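Local coordinates for DNA/pantothenate metabolism flavoprotein (PDB 7CFU) that binds flavin mononucleotide and, as an FMN-dependent cysteine decarboxylase, probably catalyses the oxidative decarboxylation of a cysteine residue in a biosynthetic pathway, at residues Gln60-Leu64 with Met65-Met69; Thr108-Phe111 with Leu112-Ala116; Ala150-Arg153 with Asn154-Gln157; Pro139-Ala143 with Ala144-Lys148. All coordinates share one frame; numbering follows the deposited sequence.

Interaction 1. Residues Gln60-Leu64 with Met65-Met69; sequences QARAL and MGPRM. With FMN (flavin mononucleotide), chain Y.
Ala-61 O is gripped by two backbone N-H groups, a firm bond from Met-65 N at 2.8 Å and a weak one from Leu-64 N. The first is an i to i+4 bond of the last turn of helix 59-65, whose start lies at the ribityl chain of FMN. Gly-66 N still donates to Arg-62 O at 2.8 Å, but Gly-66 leaves helical geometry with a positive phi of 78°, and the chain turns there into helix 67-74.

Across that turn Arg-62 and Pro-67 meet. With CG placed opposite the backbone N (chi1 -176°), the aliphatic part of Arg-62 crosses the proline ring, CG lying 3.6 Å from Pro-67 CD. Its guanidinium continues to a salt bridge with Asp-81.

On the ligand side, Gln-60 NE2 donates to the ribityl hydroxyl O2' of FMN at 2.9 Å, with an N-H...O angle of 155°, and CG of the same side chain lies against that hydroxyl. An alanine here would remove the amide, and O2' would probably lose this donor while a gap opened beside the ribityl chain. Trp-82 of the fourth subunit packs on Gln-60. One helical turn later, Leu-64 reaches the dimethylbenzene end of the flavin, its CD1 standing 4.0 Å from both C7 and C8 of FMN.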
loop_
_atom_site.group_PDB
_atom_site.type_symbol
_atom_site.label_atom_id
_atom_site.label_comp_id
_atom_site.label_asym_id
_atom_site.label_seq_id
_atom_site.Cartn_x
_atom_site.Cartn_y
_atom_site.Cartn_z
ATOM N N GLN A 60 17.214 -14.506 -2.979
ATOM C CA GLN A 60 17.302 -14.612 -4.431
ATOM C C GLN A 60 16.739 -15.935 -4.937
ATOM O O GLN A 60 16.017 -15.964 -5.941
ATOM C CB GLN A 60 18.762 -14.434 -4.883
ATOM C CG GLN A 60 18.974 -14.637 -6.367
ATOM C CD GLN A 60 18.575 -13.425 -7.196
ATOM O OE1 GLN A 60 17.685 -12.661 -6.814
ATOM N NE2 GLN A 60 19.250 -13.232 -8.328
ATOM N N ALA A 61 17.051 -17.042 -4.261
ATOM C CA ALA A 61 16.461 -18.323 -4.648
ATOM C C ALA A 61 14.939 -18.252 -4.595
ATOM O O ALA A 61 14.247 -18.699 -5.521
ATOM C CB ALA A 61 16.975 -19.441 -3.741
ATOM N N ARG A 62 14.402 -17.668 -3.523
ATOM C CA ARG A 62 12.955 -17.540 -3.406
ATOM C C ARG A 62 12.374 -16.701 -4.538
ATOM O O ARG A 62 11.351 -17.072 -5.132
ATOM C CB ARG A 62 12.589 -16.941 -2.048
ATOM C CG ARG A 62 11.078 -16.865 -1.801
ATOM C CD ARG A 62 10.768 -16.227 -0.466
ATOM N NE ARG A 62 11.373 -14.902 -0.372
ATOM C CZ ARG A 62 11.340 -14.128 0.711
ATOM N NH1 ARG A 62 10.719 -14.537 1.811
ATOM N NH2 ARG A 62 11.928 -12.937 0.688
ATOM N N ALA A 63 13.029 -15.589 -4.885
ATOM C CA ALA A 63 12.473 -14.704 -5.906
ATOM C C ALA A 63 12.475 -15.351 -7.285
ATOM O O ALA A 63 11.585 -15.081 -8.097
ATOM C CB ALA A 63 13.249 -13.389 -5.939
ATOM N N LEU A 64 13.432 -16.234 -7.549
ATOM C CA LEU A 64 13.520 -16.901 -8.837
ATOM C C LEU A 64 12.605 -18.112 -8.882
ATOM O O LEU A 64 11.856 -18.297 -9.847
ATOM C CB LEU A 64 14.966 -17.331 -9.110
ATOM C CG LEU A 64 15.987 -16.203 -9.232
ATOM C CD1 LEU A 64 17.359 -16.778 -9.508
ATOM C CD2 LEU A 64 15.557 -15.269 -10.355
ATOM N N MET A 65 12.666 -18.952 -7.848
ATOM C CA MET A 65 11.999 -20.244 -7.871
ATOM C C MET A 65 10.591 -20.231 -7.269
ATOM O O MET A 65 9.768 -21.073 -7.641
ATOM C CB MET A 65 12.853 -21.268 -7.126
ATOM C CG MET A 65 14.073 -21.742 -7.912
ATOM S SD MET A 65 13.718 -22.553 -9.489
ATOM C CE MET A 65 12.611 -23.870 -8.956
ATOM N N GLY A 66 10.283 -19.326 -6.338
ATOM C CA GLY A 66 9.030 -19.397 -5.608
ATOM C C GLY A 66 9.055 -20.450 -4.510
ATOM O O GLY A 66 9.332 -21.628 -4.749
ATOM N N PRO A 67 8.784 -20.041 -3.267
ATOM C CA PRO A 67 8.948 -20.978 -2.143
ATOM C C PRO A 67 7.813 -21.980 -1.979
ATOM O O PRO A 67 8.005 -22.989 -1.283
ATOM C CB PRO A 67 8.988 -20.046 -0.931
ATOM C CG PRO A 67 7.994 -18.969 -1.329
ATOM C CD PRO A 67 8.172 -18.772 -2.829
ATOM N N ARG A 68 6.639 -21.743 -2.578
ATOM C CA ARG A 68 5.495 -22.574 -2.220
ATOM C C ARG A 68 5.567 -23.963 -2.835
ATOM O O ARG A 68 5.124 -24.932 -2.212
ATOM C CB ARG A 68 4.192 -21.839 -2.533
ATOM C CG ARG A 68 4.036 -20.745 -1.483
ATOM C CD ARG A 68 3.784 -21.421 -0.151
ATOM N NE ARG A 68 2.481 -22.056 -0.160
ATOM C CZ ARG A 68 1.375 -21.407 0.163
ATOM N NH1 ARG A 68 1.454 -20.141 0.552
ATOM N NH2 ARG A 68 0.204 -22.016 0.110
ATOM N N MET A 69 6.127 -24.096 -4.029
ATOM C CA MET A 69 6.214 -25.421 -4.627
ATOM C C MET A 69 7.302 -26.265 -3.963
ATOM O O MET A 69 7.125 -27.482 -3.790
ATOM C CB MET A 69 6.402 -25.307 -6.130
ATOM C CG MET A 69 6.315 -26.634 -6.794
ATOM S SD MET A 69 4.741 -27.409 -6.435
ATOM C CE MET A 69 3.810 -26.893 -7.862
HETATM N N1 FMN Y . 25.075 -16.815 -9.667
HETATM C C2 FMN Y . 25.936 -17.880 -9.555
HETATM O O2 FMN Y . 26.948 -17.754 -8.883
HETATM N N3 FMN Y . 25.656 -19.080 -10.175
HETATM C C4 FMN Y . 24.510 -19.209 -10.932
HETATM O O4 FMN Y . 24.267 -20.276 -11.494
HETATM C C4A FMN Y . 23.644 -18.129 -11.060
HETATM N N5 FMN Y . 22.491 -18.243 -11.804
HETATM C C5A FMN Y . 21.624 -17.174 -11.905
HETATM C C6 FMN Y . 20.471 -17.306 -12.661
HETATM C C7 FMN Y . 19.595 -16.236 -12.770
HETATM C C7M FMN Y . 18.337 -16.382 -13.588
HETATM C C8 FMN Y . 19.879 -15.032 -12.137
HETATM C C8M FMN Y . 18.915 -13.878 -12.279
HETATM C C9 FMN Y . 21.042 -14.895 -11.381
HETATM C C9A FMN Y . 21.916 -15.971 -11.268
HETATM N N10 FMN Y . 23.085 -15.860 -10.531
HETATM C C10 FMN Y . 23.932 -16.935 -10.416
HETATM C "C1'" FMN Y . 23.423 -14.588 -9.824
HETATM C "C2'" FMN Y . 22.983 -14.719 -8.375
HETATM O "O2'" FMN Y . 21.594 -15.009 -8.314
HETATM C "C3'" FMN Y . 23.360 -13.447 -7.618
HETATM O "O3'" FMN Y . 24.764 -13.388 -7.475
HETATM C "C4'" FMN Y . 22.658 -13.330 -6.256
HETATM O "O4'" FMN Y . 23.027 -12.110 -5.637
HETATM C "C5'" FMN Y . 23.023 -14.488 -5.344
HETATM O "O5'" FMN Y . 22.188 -14.459 -4.202
HETATM P P FMN Y . 22.307 -15.586 -3.067
HETATM O O1P FMN Y . 22.019 -14.955 -1.726
HETATM O O2P FMN Y . 21.371 -16.686 -3.435
HETATM O O3P FMN Y . 23.707 -16.164 -2.992
#

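Interaction 2. Residues Thr108-Phe111 with Leu112-Ala116; sequences TANF and LAKAA. With FMN (flavin mononucleotide), chain Y.
Phe-111 lays one face of its ring beneath the methyl of Ala-115, a CH-pi contact in which Ala-115 CB stands 4.3 Å from the ring centroid and 25° off its normal. The two residues are one turn apart on helix 109-117, and Ala-115 N also donates to Phe-111 O at 2.8 Å.

Thr-108 is the N-cap. Its OG1 accepts from Phe-111 N at 3.0 Å and donates to O3P of FMN at 2.6 Å, tying the helix start directly to the phosphate. Asn-110 ND2 reaches the same O3P at 3.1 Å in a nearly straight bond (169°), while its OD1 accepts from Ala-120 N of the fourth subunit. Lys-114, extended beyond CG, runs past the Asn-110 amide; its NZ donates to a water 2.7 Å away, which in turn donates to O1P of FMN. The positive charge also forms a salt bridge with Asp-121. At the flavin ring, Ala-109 N donates to O2 of FMN.

Helix 109-117 follows strand 101-107 of the parallel sheet. Phe-111 touches Ile-137 of strand 135-139 and Leu-124 and Val-128 of helix 123-130, while Leu-112 and Ala-115 meet Leu-158 of helix 149-160.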
loop_
_atom_site.group_PDB
_atom_site.type_symbol
_atom_site.label_atom_id
_atom_site.label_comp_id
_atom_site.label_asym_id
_atom_site.label_seq_id
_atom_site.Cartn_x
_atom_site.Cartn_y
_atom_site.Cartn_z
ATOM N N THR A 108 25.729 -20.450 -4.862
ATOM C CA THR A 108 26.204 -19.418 -5.767
ATOM C C THR A 108 27.656 -19.091 -5.456
ATOM O O THR A 108 28.172 -19.423 -4.386
ATOM C CB THR A 108 25.369 -18.156 -5.621
ATOM O OG1 THR A 108 25.265 -17.857 -4.225
ATOM C CG2 THR A 108 23.973 -18.359 -6.230
ATOM N N ALA A 109 28.319 -18.435 -6.415
ATOM C CA ALA A 109 29.608 -17.823 -6.115
ATOM C C ALA A 109 29.488 -16.889 -4.917
ATOM O O ALA A 109 30.358 -16.872 -4.040
ATOM C CB ALA A 109 30.139 -17.071 -7.338
ATOM N N ASN A 110 28.400 -16.115 -4.862
ATOM C CA ASN A 110 28.136 -15.242 -3.721
ATOM C C ASN A 110 28.197 -16.019 -2.411
ATOM O O ASN A 110 28.829 -15.579 -1.441
ATOM C CB ASN A 110 26.761 -14.591 -3.892
ATOM C CG ASN A 110 26.474 -13.530 -2.851
ATOM O OD1 ASN A 110 27.288 -12.628 -2.615
ATOM N ND2 ASN A 110 25.309 -13.641 -2.206
ATOM N N PHE A 111 27.539 -17.182 -2.368
ATOM C CA PHE A 111 27.555 -17.994 -1.155
ATOM C C PHE A 111 28.974 -18.397 -0.766
ATOM O O PHE A 111 29.335 -18.351 0.419
ATOM C CB PHE A 111 26.688 -19.246 -1.323
ATOM C CG PHE A 111 26.771 -20.162 -0.146
ATOM C CD1 PHE A 111 27.678 -21.216 -0.131
ATOM C CD2 PHE A 111 25.985 -19.939 0.982
ATOM C CE1 PHE A 111 27.784 -22.041 0.973
ATOM C CE2 PHE A 111 26.088 -20.766 2.083
ATOM C CZ PHE A 111 26.988 -21.814 2.077
ATOM N N LEU A 112 29.781 -18.828 -1.742
ATOM C CA LEU A 112 31.161 -19.211 -1.445
ATOM C C LEU A 112 31.903 -18.081 -0.759
ATOM O O LEU A 112 32.610 -18.298 0.235
ATOM C CB LEU A 112 31.901 -19.592 -2.725
ATOM C CG LEU A 112 31.395 -20.775 -3.536
ATOM C CD1 LEU A 112 32.259 -20.950 -4.775
ATOM C CD2 LEU A 112 31.395 -22.029 -2.679
ATOM N N ALA A 113 31.731 -16.859 -1.259
ATOM C CA ALA A 113 32.398 -15.712 -0.658
ATOM C C ALA A 113 31.930 -15.495 0.776
ATOM O O ALA A 113 32.742 -15.302 1.688
ATOM C CB ALA A 113 32.144 -14.473 -1.508
ATOM N N LYS A 114 30.616 -15.544 1.005
ATOM C CA LYS A 114 30.116 -15.292 2.352
ATOM C C LYS A 114 30.554 -16.391 3.317
ATOM O O LYS A 114 31.018 -16.102 4.431
ATOM C CB LYS A 114 28.593 -15.168 2.321
ATOM C CG LYS A 114 28.075 -13.906 1.632
ATOM C CD LYS A 114 26.537 -13.872 1.631
ATOM C CE LYS A 114 26.007 -12.557 1.048
ATOM N NZ LYS A 114 24.521 -12.535 1.011
ATOM N N ALA A 115 30.435 -17.656 2.905
ATOM C CA ALA A 115 30.838 -18.744 3.790
ATOM C C ALA A 115 32.339 -18.712 4.044
ATOM O O ALA A 115 32.786 -18.920 5.180
ATOM C CB ALA A 115 30.415 -20.090 3.192
ATOM N N ALA A 116 33.132 -18.395 3.013
ATOM C CA ALA A 116 34.581 -18.383 3.192
ATOM C C ALA A 116 35.021 -17.303 4.169
ATOM O O ALA A 116 36.057 -17.457 4.821
ATOM C CB ALA A 116 35.294 -18.195 1.852
HETATM N N1 FMN Y . 25.075 -16.815 -9.667
HETATM C C2 FMN Y . 25.936 -17.880 -9.555
HETATM O O2 FMN Y . 26.948 -17.754 -8.883
HETATM N N3 FMN Y . 25.656 -19.080 -10.175
HETATM C C4 FMN Y . 24.510 -19.209 -10.932
HETATM O O4 FMN Y . 24.267 -20.276 -11.494
HETATM C C4A FMN Y . 23.644 -18.129 -11.060
HETATM N N5 FMN Y . 22.491 -18.243 -11.804
HETATM C C5A FMN Y . 21.624 -17.174 -11.905
HETATM C C6 FMN Y . 20.471 -17.306 -12.661
HETATM C C7 FMN Y . 19.595 -16.236 -12.770
HETATM C C7M FMN Y . 18.337 -16.382 -13.588
HETATM C C8 FMN Y . 19.879 -15.032 -12.137
HETATM C C8M FMN Y . 18.915 -13.878 -12.279
HETATM C C9 FMN Y . 21.042 -14.895 -11.381
HETATM C C9A FMN Y . 21.916 -15.971 -11.268
HETATM N N10 FMN Y . 23.085 -15.860 -10.531
HETATM C C10 FMN Y . 23.932 -16.935 -10.416
HETATM C "C1'" FMN Y . 23.423 -14.588 -9.824
HETATM C "C2'" FMN Y . 22.983 -14.719 -8.375
HETATM O "O2'" FMN Y . 21.594 -15.009 -8.314
HETATM C "C3'" FMN Y . 23.360 -13.447 -7.618
HETATM O "O3'" FMN Y . 24.764 -13.388 -7.475
HETATM C "C4'" FMN Y . 22.658 -13.330 -6.256
HETATM O "O4'" FMN Y . 23.027 -12.110 -5.637
HETATM C "C5'" FMN Y . 23.023 -14.488 -5.344
HETATM O "O5'" FMN Y . 22.188 -14.459 -4.202
HETATM P P FMN Y . 22.307 -15.586 -3.067
HETATM O O1P FMN Y . 22.019 -14.955 -1.726
HETATM O O2P FMN Y . 21.371 -16.686 -3.435
HETATM O O3P FMN Y . 23.707 -16.164 -2.992
HETATM O O HOH W 1 22.957 -12.219 -1.148
#

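Interaction 3. Residues Ala150-Arg153 with Asn154-Gln157; sequences AVQR and NVDQ
Asn-154 folds back along its own helix onto the preceding turn. CB lies 3.4 Å from Val-151 O. With chi1 at -63°, CG sits beside the backbone N and passes 3.2 Å from Ala-150 O, the carbonyl that accepts from Asn-154 N. OD1 stands farther from this oxygen than ND2 does. Although ND2 approaches Ala-150 O to 3.1 Å, the angle is poor and no hydrogen bond forms; the amide N-H is used instead on His-117 O of the fourth subunit. An alanine in its place would remove the amide, and that carbonyl across the subunit boundary would probably be left without this donor.

The residues belong to helix 149-160, which comes just after the short helix 143-146 and lies in the chain between strands 135-139 and 164-165, the latter one of the two edge strands of the Rossmann-like parallel sheet in this chain. All four i to i+4 backbone bonds between 150-153 and 154-157 are present, the shortest being Gln-157 N to Arg-153 O at 2.8 Å. On the inward face, Val-155 CG2 rests 3.4 Å from Val-151 O and only loosely meets the Val-151 side chain, while Val-155 packs on Leu-112.

Gln-152 runs alongside Val-155, pointing the same way, its NE2 donating to Trp-146 O. Arg-153 bends back at chi3, so that one guanidinium face covers Ala-150 CA, 3.4 Å from the plane and toward the rim of the group. Its NH2 forms a salt bridge with Asp-161 of the fourth subunit and a hydrogen bond to Ala-116 O of that same subunit.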
loop_
_atom_site.group_PDB
_atom_site.type_symbol
_atom_site.label_atom_id
_atom_site.label_comp_id
_atom_site.label_asym_id
_atom_site.label_seq_id
_atom_site.Cartn_x
_atom_site.Cartn_y
_atom_site.Cartn_z
ATOM N N ALA A 150 39.310 -14.576 -7.147
ATOM C CA ALA A 150 38.563 -14.409 -5.904
ATOM C C ALA A 150 37.711 -15.636 -5.609
ATOM O O ALA A 150 37.649 -16.094 -4.464
ATOM C CB ALA A 150 37.701 -13.150 -5.979
ATOM N N VAL A 151 37.057 -16.194 -6.634
ATOM C CA VAL A 151 36.240 -17.390 -6.420
ATOM C C VAL A 151 37.107 -18.565 -5.988
ATOM O O VAL A 151 36.764 -19.289 -5.050
ATOM C CB VAL A 151 35.411 -17.716 -7.679
ATOM C CG1 VAL A 151 34.702 -19.060 -7.533
ATOM C CG2 VAL A 151 34.385 -16.623 -7.916
ATOM N N GLN A 152 38.256 -18.765 -6.651
ATOM C CA GLN A 152 39.108 -19.906 -6.314
ATOM C C GLN A 152 39.742 -19.757 -4.933
ATOM O O GLN A 152 39.942 -20.759 -4.240
ATOM C CB GLN A 152 40.183 -20.098 -7.387
ATOM C CG GLN A 152 39.632 -20.672 -8.694
ATOM C CD GLN A 152 38.743 -21.882 -8.455
ATOM O OE1 GLN A 152 39.124 -22.814 -7.746
ATOM N NE2 GLN A 152 37.540 -21.861 -9.028
ATOM N N ARG A 153 40.056 -18.531 -4.508
ATOM C CA ARG A 153 40.476 -18.334 -3.118
ATOM C C ARG A 153 39.395 -18.797 -2.147
ATOM O O ARG A 153 39.684 -19.483 -1.157
ATOM C CB ARG A 153 40.808 -16.863 -2.863
ATOM C CG ARG A 153 42.145 -16.409 -3.435
ATOM C CD ARG A 153 42.573 -15.073 -2.868
ATOM N NE ARG A 153 41.705 -13.969 -3.275
ATOM C CZ ARG A 153 41.835 -13.284 -4.412
ATOM N NH1 ARG A 153 42.796 -13.586 -5.279
ATOM N NH2 ARG A 153 41.005 -12.286 -4.687
ATOM N N ASN A 154 38.136 -18.479 -2.443
ATOM C CA ASN A 154 37.060 -18.862 -1.537
ATOM C C ASN A 154 36.892 -20.372 -1.500
ATOM O O ASN A 154 36.735 -20.953 -0.419
ATOM C CB ASN A 154 35.756 -18.177 -1.951
ATOM C CG ASN A 154 35.842 -16.669 -1.852
ATOM O OD1 ASN A 154 36.586 -16.131 -1.023
ATOM N ND2 ASN A 154 35.092 -15.974 -2.705
ATOM N N VAL A 155 36.955 -21.026 -2.665
ATOM C CA VAL A 155 36.915 -22.487 -2.703
ATOM C C VAL A 155 38.026 -23.080 -1.838
ATOM O O VAL A 155 37.779 -23.950 -0.998
ATOM C CB VAL A 155 37.004 -22.992 -4.153
ATOM C CG1 VAL A 155 37.133 -24.505 -4.167
ATOM C CG2 VAL A 155 35.777 -22.543 -4.953
ATOM N N ASP A 156 39.267 -22.611 -2.025
ATOM C CA ASP A 156 40.381 -23.143 -1.245
ATOM C C ASP A 156 40.161 -22.909 0.239
ATOM O O ASP A 156 40.357 -23.813 1.062
ATOM C CB ASP A 156 41.702 -22.498 -1.675
ATOM C CG ASP A 156 42.069 -22.806 -3.119
ATOM O OD1 ASP A 156 41.572 -23.812 -3.675
ATOM O OD2 ASP A 156 42.858 -22.027 -3.701
ATOM N N GLN A 157 39.748 -21.693 0.601
ATOM C CA GLN A 157 39.556 -21.370 2.008
ATOM C C GLN A 157 38.521 -22.284 2.645
ATOM O O GLN A 157 38.684 -22.710 3.795
ATOM C CB GLN A 157 39.131 -19.917 2.161
ATOM C CG GLN A 157 38.886 -19.521 3.600
ATOM C CD GLN A 157 40.157 -19.599 4.439
ATOM O OE1 GLN A 157 40.949 -18.664 4.450
ATOM N NE2 GLN A 157 40.354 -20.716 5.136
#

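Interaction 4. Residues Pro139-Ala143 with Ala144-Lys148; sequences PVMNA and AMWSK. With FMN (flavin mononucleotide), chain Y.
The loop leaving the end of strand 135-139 borders the pyrimidine end of the flavin and then starts the short helix 143-146, with Asn-142 as its N-cap. Asn-142 OD1 accepts from Met-145 N at 3.0 Å, the donor lying almost in line with the side-chain C=O (174°). Asn-142 reaches this place because chi1 of 74° sets CG between the backbone N and the carbonyl carbon, turning the amide over the first turn of the helix. The backbone oxygen of the same residue takes Trp-146 N, also at 3.0 Å, so two helix N-H groups are satisfied by one residue.

Met-141 forms a Met-aromatic contact with Trp-146. Its SD lies at the indole edge in the ring plane, 5.2 Å from the centroid of the six-membered ring and 87° off the normal. The methyl goes the same way, CE approaching Trp-146 CE3 to 3.5 Å, and the two side chains cross at about a right angle. Pro-139 adds its CG, 3.8 Å from Trp-146 CZ3.

Toward the cofactor, Met-145 CE lies 3.4 Å from O2 of FMN, placing a thioether methyl against the pyrimidine edge. Val-140 O accepts from N3 of FMN at 2.6 Å. Because a backbone carbonyl can only accept, the short contact suggests that N3 carries its proton and is recognised as a donor.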
loop_
_atom_site.group_PDB
_atom_site.type_symbol
_atom_site.label_atom_id
_atom_site.label_comp_id
_atom_site.label_asym_id
_atom_site.label_seq_id
_atom_site.Cartn_x
_atom_site.Cartn_y
_atom_site.Cartn_z
ATOM N N PRO A 139 28.701 -25.713 -5.610
ATOM C CA PRO A 139 28.539 -24.441 -6.324
ATOM C C PRO A 139 28.254 -24.648 -7.804
ATOM O O PRO A 139 28.672 -25.638 -8.407
ATOM C CB PRO A 139 29.890 -23.745 -6.124
ATOM C CG PRO A 139 30.858 -24.864 -5.897
ATOM C CD PRO A 139 30.083 -25.927 -5.151
ATOM N N VAL A 140 27.510 -23.702 -8.382
ATOM C CA VAL A 140 27.247 -23.669 -9.818
ATOM C C VAL A 140 27.401 -22.240 -10.315
ATOM O O VAL A 140 26.892 -21.301 -9.696
ATOM C CB VAL A 140 25.853 -24.209 -10.166
ATOM C CG1 VAL A 140 25.656 -24.195 -11.669
ATOM C CG2 VAL A 140 25.675 -25.617 -9.615
ATOM N N MET A 141 28.083 -22.083 -11.446
ATOM C CA MET A 141 28.314 -20.793 -12.089
ATOM C C MET A 141 28.960 -21.083 -13.436
ATOM O O MET A 141 29.417 -22.201 -13.690
ATOM C CB MET A 141 29.214 -19.887 -11.245
ATOM C CG MET A 141 30.670 -20.360 -11.158
ATOM S SD MET A 141 31.583 -19.598 -9.797
ATOM C CE MET A 141 30.954 -20.568 -8.437
ATOM N N ASN A 142 29.001 -20.072 -14.300
ATOM C CA ASN A 142 29.592 -20.313 -15.607
ATOM C C ASN A 142 31.117 -20.279 -15.496
ATOM O O ASN A 142 31.683 -19.983 -14.439
ATOM C CB ASN A 142 29.033 -19.344 -16.658
ATOM C CG ASN A 142 29.561 -17.918 -16.530
ATOM O OD1 ASN A 142 30.525 -17.632 -15.816
ATOM N ND2 ASN A 142 28.916 -17.008 -17.249
ATOM N N ALA A 143 31.786 -20.558 -16.619
ATOM C CA ALA A 143 33.229 -20.779 -16.599
ATOM C C ALA A 143 33.994 -19.504 -16.280
ATOM O O ALA A 143 35.015 -19.548 -15.582
ATOM C CB ALA A 143 33.688 -21.350 -17.942
ATOM N N ALA A 144 33.528 -18.358 -16.779
ATOM C CA ALA A 144 34.213 -17.102 -16.479
ATOM C C ALA A 144 34.230 -16.822 -14.978
ATOM O O ALA A 144 35.252 -16.386 -14.435
ATOM C CB ALA A 144 33.559 -15.952 -17.242
ATOM N N MET A 145 33.098 -17.060 -14.294
ATOM C CA MET A 145 33.005 -16.804 -12.857
ATOM C C MET A 145 33.848 -17.803 -12.064
ATOM O O MET A 145 34.561 -17.424 -11.128
ATOM C CB MET A 145 31.532 -16.867 -12.413
ATOM C CG MET A 145 30.604 -15.882 -13.150
ATOM S SD MET A 145 28.834 -16.224 -12.928
ATOM C CE MET A 145 28.670 -15.900 -11.168
ATOM N N TRP A 146 33.768 -19.085 -12.421
ATOM C CA TRP A 146 34.528 -20.110 -11.716
ATOM C C TRP A 146 36.038 -19.877 -11.816
ATOM O O TRP A 146 36.782 -20.238 -10.898
ATOM C CB TRP A 146 34.159 -21.487 -12.270
ATOM C CG TRP A 146 34.822 -22.631 -11.560
ATOM C CD1 TRP A 146 35.802 -23.443 -12.056
ATOM C CD2 TRP A 146 34.539 -23.108 -10.232
ATOM N NE1 TRP A 146 36.152 -24.388 -11.120
ATOM C CE2 TRP A 146 35.394 -24.206 -9.993
ATOM C CE3 TRP A 146 33.650 -22.712 -9.225
ATOM C CZ2 TRP A 146 35.385 -24.914 -8.790
ATOM C CZ3 TRP A 146 33.642 -23.416 -8.030
ATOM C CH2 TRP A 146 34.505 -24.506 -7.823
ATOM N N SER A 147 36.507 -19.263 -12.903
ATOM C CA SER A 147 37.938 -19.062 -13.103
ATOM C C SER A 147 38.470 -17.823 -12.399
ATOM O O SER A 147 39.681 -17.592 -12.425
ATOM C CB SER A 147 38.260 -18.940 -14.591
ATOM O OG SER A 147 37.866 -17.659 -15.058
ATOM N N LYS A 148 37.607 -17.008 -11.809
ATOM C CA LYS A 148 38.079 -15.797 -11.160
ATOM C C LYS A 148 38.957 -16.151 -9.965
ATOM O O LYS A 148 38.655 -17.101 -9.239
ATOM C CB LYS A 148 36.906 -14.931 -10.713
ATOM C CG LYS A 148 36.259 -14.172 -11.860
ATOM C CD LYS A 148 37.241 -13.173 -12.473
ATOM C CE LYS A 148 36.531 -12.226 -13.437
ATOM N NZ LYS A 148 35.880 -12.959 -14.558
HETATM N N1 FMN Y . 25.075 -16.815 -9.667
HETATM C C2 FMN Y . 25.936 -17.880 -9.555
HETATM O O2 FMN Y . 26.948 -17.754 -8.883
HETATM N N3 FMN Y . 25.656 -19.080 -10.175
HETATM C C4 FMN Y . 24.510 -19.209 -10.932
HETATM O O4 FMN Y . 24.267 -20.276 -11.494
HETATM C C4A FMN Y . 23.644 -18.129 -11.060
HETATM N N5 FMN Y . 22.491 -18.243 -11.804
HETATM C C5A FMN Y . 21.624 -17.174 -11.905
HETATM C C6 FMN Y . 20.471 -17.306 -12.661
HETATM C C7 FMN Y . 19.595 -16.236 -12.770
HETATM C C7M FMN Y . 18.337 -16.382 -13.588
HETATM C C8 FMN Y . 19.879 -15.032 -12.137
HETATM C C8M FMN Y . 18.915 -13.878 -12.279
HETATM C C9 FMN Y . 21.042 -14.895 -11.381
HETATM C C9A FMN Y . 21.916 -15.971 -11.268
HETATM N N10 FMN Y . 23.085 -15.860 -10.531
HETATM C C10 FMN Y . 23.932 -16.935 -10.416
HETATM C "C1'" FMN Y . 23.423 -14.588 -9.824
HETATM C "C2'" FMN Y . 22.983 -14.719 -8.375
HETATM O "O2'" FMN Y . 21.594 -15.009 -8.314
HETATM C "C3'" FMN Y . 23.360 -13.447 -7.618
HETATM O "O3'" FMN Y . 24.764 -13.388 -7.475
HETATM C "C4'" FMN Y . 22.658 -13.330 -6.256
HETATM O "O4'" FMN Y . 23.027 -12.110 -5.637
HETATM C "C5'" FMN Y . 23.023 -14.488 -5.344
HETATM O "O5'" FMN Y . 22.188 -14.459 -4.202
HETATM P P FMN Y . 22.307 -15.586 -3.067
HETATM O O1P FMN Y . 22.019 -14.955 -1.726
HETATM O O2P FMN Y . 21.371 -16.686 -3.435
HETATM O O3P FMN Y . 23.707 -16.164 -2.992
#

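Overall arrangement
Interactions 1, 2 and 4 touch the same FMN from different parts of the chain: 60-64 meets the ribityl chain and dimethylbenzene ring, 108-111 the phosphate and O2, and Val-140, Met-141 and Met-145 the pyrimidine edge. Interaction 1 stands apart, its nearest atoms about 6 Å from interaction 2 and 10 Å from interaction 4. The other three form one packed group. Ala-109 CB meets Met-141 CE at 3.8 Å, joining interactions 2 and 4; Ala-113 CA lies 3.4 Å from Asn-154 ND2, joining 2 and 3; and Val-151 CG1 backs Met-141 SD at 3.9 Å, joining 3 and 4. Interaction 3 thus forms a second layer, with the Val-151 side chain about 8 Å from that same FMN.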